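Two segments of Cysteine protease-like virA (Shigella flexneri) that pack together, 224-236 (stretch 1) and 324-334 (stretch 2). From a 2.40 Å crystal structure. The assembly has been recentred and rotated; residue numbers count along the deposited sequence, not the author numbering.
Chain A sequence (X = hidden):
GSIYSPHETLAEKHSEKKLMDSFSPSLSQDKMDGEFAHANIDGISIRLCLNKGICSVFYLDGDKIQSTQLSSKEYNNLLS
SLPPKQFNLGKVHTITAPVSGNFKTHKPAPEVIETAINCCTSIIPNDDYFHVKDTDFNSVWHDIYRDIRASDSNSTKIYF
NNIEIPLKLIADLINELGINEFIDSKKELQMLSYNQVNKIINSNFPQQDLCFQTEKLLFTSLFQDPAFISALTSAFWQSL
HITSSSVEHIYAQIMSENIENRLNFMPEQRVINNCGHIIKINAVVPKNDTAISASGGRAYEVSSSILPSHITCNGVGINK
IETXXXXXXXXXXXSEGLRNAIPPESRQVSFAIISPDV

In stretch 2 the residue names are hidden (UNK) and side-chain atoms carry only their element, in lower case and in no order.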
# COMPACT_ATOMS: atom_id res chain seq x y z
N GLN A 224 6.10 -22.18 -1.26
CA GLN A 224 7.35 -22.88 -1.45
C GLN A 224 8.33 -22.00 -2.22
O GLN A 224 9.48 -22.38 -2.43
CB GLN A 224 7.14 -24.19 -2.21
CG GLN A 224 6.26 -25.19 -1.49
CD GLN A 224 6.08 -26.45 -2.29
OE1 GLN A 224 5.07 -26.63 -2.98
NE2 GLN A 224 7.09 -27.32 -2.24
N ASP A 225 7.89 -20.83 -2.65
CA ASP A 225 8.78 -19.95 -3.37
C ASP A 225 9.43 -18.97 -2.38
O ASP A 225 8.76 -18.09 -1.84
CB ASP A 225 8.03 -19.22 -4.49
CG ASP A 225 8.91 -18.32 -5.29
OD1 ASP A 225 10.10 -18.14 -4.93
OD2 ASP A 225 8.42 -17.77 -6.29
N PRO A 226 10.74 -19.11 -2.15
CA PRO A 226 11.42 -18.26 -1.17
C PRO A 226 11.30 -16.79 -1.55
O PRO A 226 11.29 -15.93 -0.69
CB PRO A 226 12.87 -18.71 -1.23
CG PRO A 226 12.83 -20.06 -1.88
CD PRO A 226 11.68 -20.00 -2.84
N ALA A 227 11.19 -16.50 -2.83
CA ALA A 227 11.06 -15.11 -3.22
C ALA A 227 9.70 -14.59 -2.75
O ALA A 227 9.58 -13.44 -2.34
CB ALA A 227 11.21 -14.95 -4.73
N PHE A 228 8.69 -15.45 -2.80
CA PHE A 228 7.38 -15.07 -2.30
C PHE A 228 7.40 -14.88 -0.77
O PHE A 228 6.86 -13.90 -0.26
CB PHE A 228 6.30 -16.08 -2.69
CG PHE A 228 4.97 -15.74 -2.10
CD1 PHE A 228 4.17 -14.76 -2.69
CD2 PHE A 228 4.54 -16.34 -0.92
CE1 PHE A 228 2.95 -14.40 -2.11
CE2 PHE A 228 3.33 -15.99 -0.34
CZ PHE A 228 2.53 -15.02 -0.93
N ILE A 229 8.01 -15.81 -0.05
CA ILE A 229 8.11 -15.66 1.40
C ILE A 229 8.81 -14.34 1.72
O ILE A 229 8.39 -13.60 2.62
CB ILE A 229 8.90 -16.83 2.03
CG1 ILE A 229 8.20 -18.16 1.73
CG2 ILE A 229 9.08 -16.60 3.53
CD1 ILE A 229 6.70 -18.17 2.07
N SER A 230 9.85 -14.06 0.95
CA SER A 230 10.63 -12.85 1.12
C SER A 230 9.77 -11.63 0.86
O SER A 230 9.85 -10.65 1.60
CB SER A 230 11.84 -12.88 0.17
OG SER A 230 12.78 -13.87 0.55
N ALA A 231 8.94 -11.69 -0.18
CA ALA A 231 8.07 -10.58 -0.55
C ALA A 231 7.00 -10.31 0.52
O ALA A 231 6.78 -9.17 0.94
CB ALA A 231 7.41 -10.84 -1.88
N LEU A 232 6.33 -11.38 0.95
CA LEU A 232 5.33 -11.30 2.01
C LEU A 232 5.90 -10.75 3.33
O LEU A 232 5.33 -9.82 3.93
CB LEU A 232 4.73 -12.68 2.25
CG LEU A 232 3.77 -12.87 3.43
CD1 LEU A 232 2.55 -11.94 3.31
CD2 LEU A 232 3.35 -14.33 3.54
N THR A 233 7.01 -11.32 3.79
CA THR A 233 7.57 -10.93 5.08
C THR A 233 8.16 -9.53 5.04
O THR A 233 7.97 -8.74 5.94
CB THR A 233 8.60 -11.95 5.64
OG1 THR A 233 9.71 -12.09 4.74
CG2 THR A 233 7.94 -13.31 5.84
N SER A 234 8.86 -9.21 3.96
CA SER A 234 9.48 -7.91 3.86
C SER A 234 8.46 -6.78 3.99
O SER A 234 8.81 -5.68 4.44
CB SER A 234 10.21 -7.77 2.53
OG SER A 234 9.30 -7.60 1.46
N ALA A 235 7.22 -7.06 3.60
CA ALA A 235 6.16 -6.05 3.56
C ALA A 235 5.83 -5.49 4.94
O ALA A 235 5.26 -4.41 5.06
CB ALA A 235 4.88 -6.59 2.89
N PHE A 236 6.20 -6.24 5.98
CA PHE A 236 5.89 -5.86 7.35
C PHE A 236 7.03 -5.10 8.06
O PHE A 236 6.85 -4.61 9.16
CB PHE A 236 5.47 -7.09 8.18
CG PHE A 236 4.16 -7.70 7.77
CD1 PHE A 236 4.10 -8.61 6.72
CD2 PHE A 236 2.98 -7.37 8.43
CE1 PHE A 236 2.88 -9.17 6.34
CE2 PHE A 236 1.76 -7.93 8.05
CZ PHE A 236 1.72 -8.83 7.01
N UNK A 324 5.87 0.51 -2.52
CA UNK A 324 5.84 -0.52 -3.54
C UNK A 324 7.26 -0.82 -4.04
O UNK A 324 8.11 0.07 -4.12
o UNK A 324 5.65 1.04 -5.33
c UNK A 324 5.00 -0.05 -4.71
N UNK A 325 7.48 -2.08 -4.43
CA UNK A 325 8.75 -2.55 -4.90
C UNK A 325 8.64 -3.93 -5.55
O UNK A 325 7.64 -4.65 -5.41
c UNK A 325 9.44 -4.73 -2.41
c UNK A 325 8.19 -4.72 -0.36
c UNK A 325 9.74 -2.63 -3.75
c UNK A 325 8.94 -5.41 -1.31
c UNK A 325 9.20 -3.38 -2.57
c UNK A 325 8.45 -2.74 -1.61
c UNK A 325 7.94 -3.40 -0.52
o UNK A 325 7.68 -5.36 0.75
N UNK A 326 9.72 -4.31 -6.23
CA UNK A 326 9.86 -5.62 -6.86
C UNK A 326 10.77 -6.52 -6.02
O UNK A 326 11.82 -6.09 -5.55
c UNK A 326 10.83 -5.70 -10.63
c UNK A 326 10.54 -5.43 -8.22
c UNK A 326 8.53 -5.44 -9.68
c UNK A 326 9.92 -6.02 -9.46
N UNK A 327 10.37 -7.77 -5.84
CA UNK A 327 11.24 -8.76 -5.25
C UNK A 327 11.63 -9.79 -6.30
O UNK A 327 10.77 -10.52 -6.82
c UNK A 327 10.02 -8.51 -3.06
c UNK A 327 11.56 -10.48 -3.46
c UNK A 327 10.56 -9.50 -4.09
N UNK A 328 12.93 -9.85 -6.62
CA UNK A 328 13.45 -10.72 -7.68
C UNK A 328 13.36 -12.22 -7.32
O UNK A 328 13.32 -12.60 -6.15
c UNK A 328 17.43 -10.78 -5.50
c UNK A 328 14.89 -10.31 -8.06
c UNK A 328 15.95 -10.83 -7.13
n UNK A 328 16.56 -10.05 -6.17
n UNK A 328 17.41 -12.01 -5.98
c UNK A 328 16.49 -12.07 -7.01
N UNK A 329 13.35 -13.06 -8.34
CA UNK A 329 13.12 -14.50 -8.20
C UNK A 329 14.02 -15.27 -7.22
O UNK A 329 13.57 -16.23 -6.57
c UNK A 329 13.20 -15.16 -9.56
N UNK A 330 15.28 -14.91 -7.13
CA UNK A 330 16.14 -15.68 -6.24
C UNK A 330 16.28 -15.17 -4.81
O UNK A 330 17.22 -15.58 -4.10
N UNK A 331 15.39 -14.28 -4.36
CA UNK A 331 15.59 -13.64 -3.06
C UNK A 331 15.45 -14.62 -1.91
O UNK A 331 14.47 -15.37 -1.84
c UNK A 331 14.93 -11.80 -1.46
o UNK A 331 14.65 -11.50 -3.83
c UNK A 331 14.59 -12.48 -2.79
N UNK A 332 16.41 -14.59 -0.99
CA UNK A 332 16.35 -15.44 0.19
C UNK A 332 15.68 -14.72 1.36
O UNK A 332 15.95 -13.54 1.60
c UNK A 332 19.85 -17.12 -0.06
c UNK A 332 18.44 -16.76 -0.51
c UNK A 332 17.75 -15.93 0.58
c UNK A 332 17.62 -18.00 -0.88
N UNK A 333 14.80 -15.42 2.09
CA UNK A 333 14.07 -14.86 3.21
C UNK A 333 14.99 -14.63 4.42
O UNK A 333 14.97 -15.42 5.36
c UNK A 333 14.43 -16.82 1.84
c UNK A 333 13.07 -16.90 2.44
c UNK A 333 13.02 -15.93 3.53
N UNK A 334 15.80 -13.58 4.37
CA UNK A 334 16.60 -13.15 5.50
C UNK A 334 16.81 -11.65 5.39
O UNK A 334 16.60 -11.05 4.34
o UNK A 334 18.82 -13.33 4.48
c UNK A 334 17.97 -13.85 5.50

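Position 324 carries one carbon followed by one oxygen, a small hydroxyl side chain out of reach of the helix: Ser 324. Its oxygen is hydrogen-bonded elsewhere in the structure.

At 325 one carbon leads to a six-carbon ring bearing an oxygen, which makes Tyr 325. Its CA-to-CB bond points toward the helix, and the phenol reaches Ser 234, where Tyr 325 OH lies 2.9 Å from Ser 234 OG in a hydrogen bond that either hydroxyl could donate. The serine oxygen sits at the ring edge, near its plane. The same Tyr 325 OH is 3.3 Å from Ala 235 CA, so the phenol tip rests against backbone as well as on its polar partner.

Position 326 has four carbons forked at the second, with no branch at the first: Leu 326. It is exposed and does not touch the helix, as expected for the strand residue between two that face it.

At 327 one carbon carries two more, a beta-branched side chain of three carbons, hence Val 327. Its CA-to-CB bond points toward the helix, where the side chain meets a methyl and a backbone carbonyl: Val 327 CG2 is 3.7 Å from Ala 231 CB, and Val 327 CG1 is 3.7 Å from Ala 227 O.

Position 328 shows one carbon and a five-membered ring of three carbons and two nitrogens: His 328. Its CA-to-CB bond points away from the helix, and the backbone does the touching, with His 328 O 3.5 Å from Ala 227 CB.

A single carbon at 329 gives Ala 329. Its CA-to-CB bond points away too, while Ala 329 O lies 3.3 Å from Ala 227 CB.

Position 330 has no side-chain atoms and is Gly 330. A CB there would have room, so this contact does not explain the glycine; it sits within a type I turn from His 328 to 331.

At 331 one carbon carries an oxygen and a carbon: Thr 331. Its OG1 donates to His 328 O at 2.9 Å, bracing the turn from within, and Thr 331 CG2 is 3.6 Å from Ser 230 OG.

Position 332 has four carbons forked at the second, exposed, with the CA-to-CB bond directed away: Leu 332.

At 333 three carbons close a ring onto the backbone nitrogen: Pro 333. The ring packs on the helix, Pro 333 CD 3.9 Å from Pro 226 CB and Pro 333 CB 4.0 Å from Ile 229 CG2. Ser 230 OG is 3.0 Å from Pro 333 N, but that nitrogen has no hydrogen to share; Ser 230 OG donates instead to Pro 226 O, at 2.8 Å.

One carbon and one oxygen at 334, on a CA-to-CB bond that points away, make Ser 334, which caps a helix just past the stretch.

The contact runs nearly antiparallel, with 159° between helix and strand directions. Alternate strand residues supply a phenol and a branched aliphatic, the turn brings carbonyls against Ala 227, and a proline ring covers Pro 226 and Ile 229. Much of the helix side is small residues: Ala 227, Ser 230, Ala 231 and Ser 234. The one hydrogen bond across joins Ser 234 and Tyr 325, beside three apolar side-chain pairs and several close approaches to backbone.

Stretch 2 (324-334) SYLVHAGTLPS
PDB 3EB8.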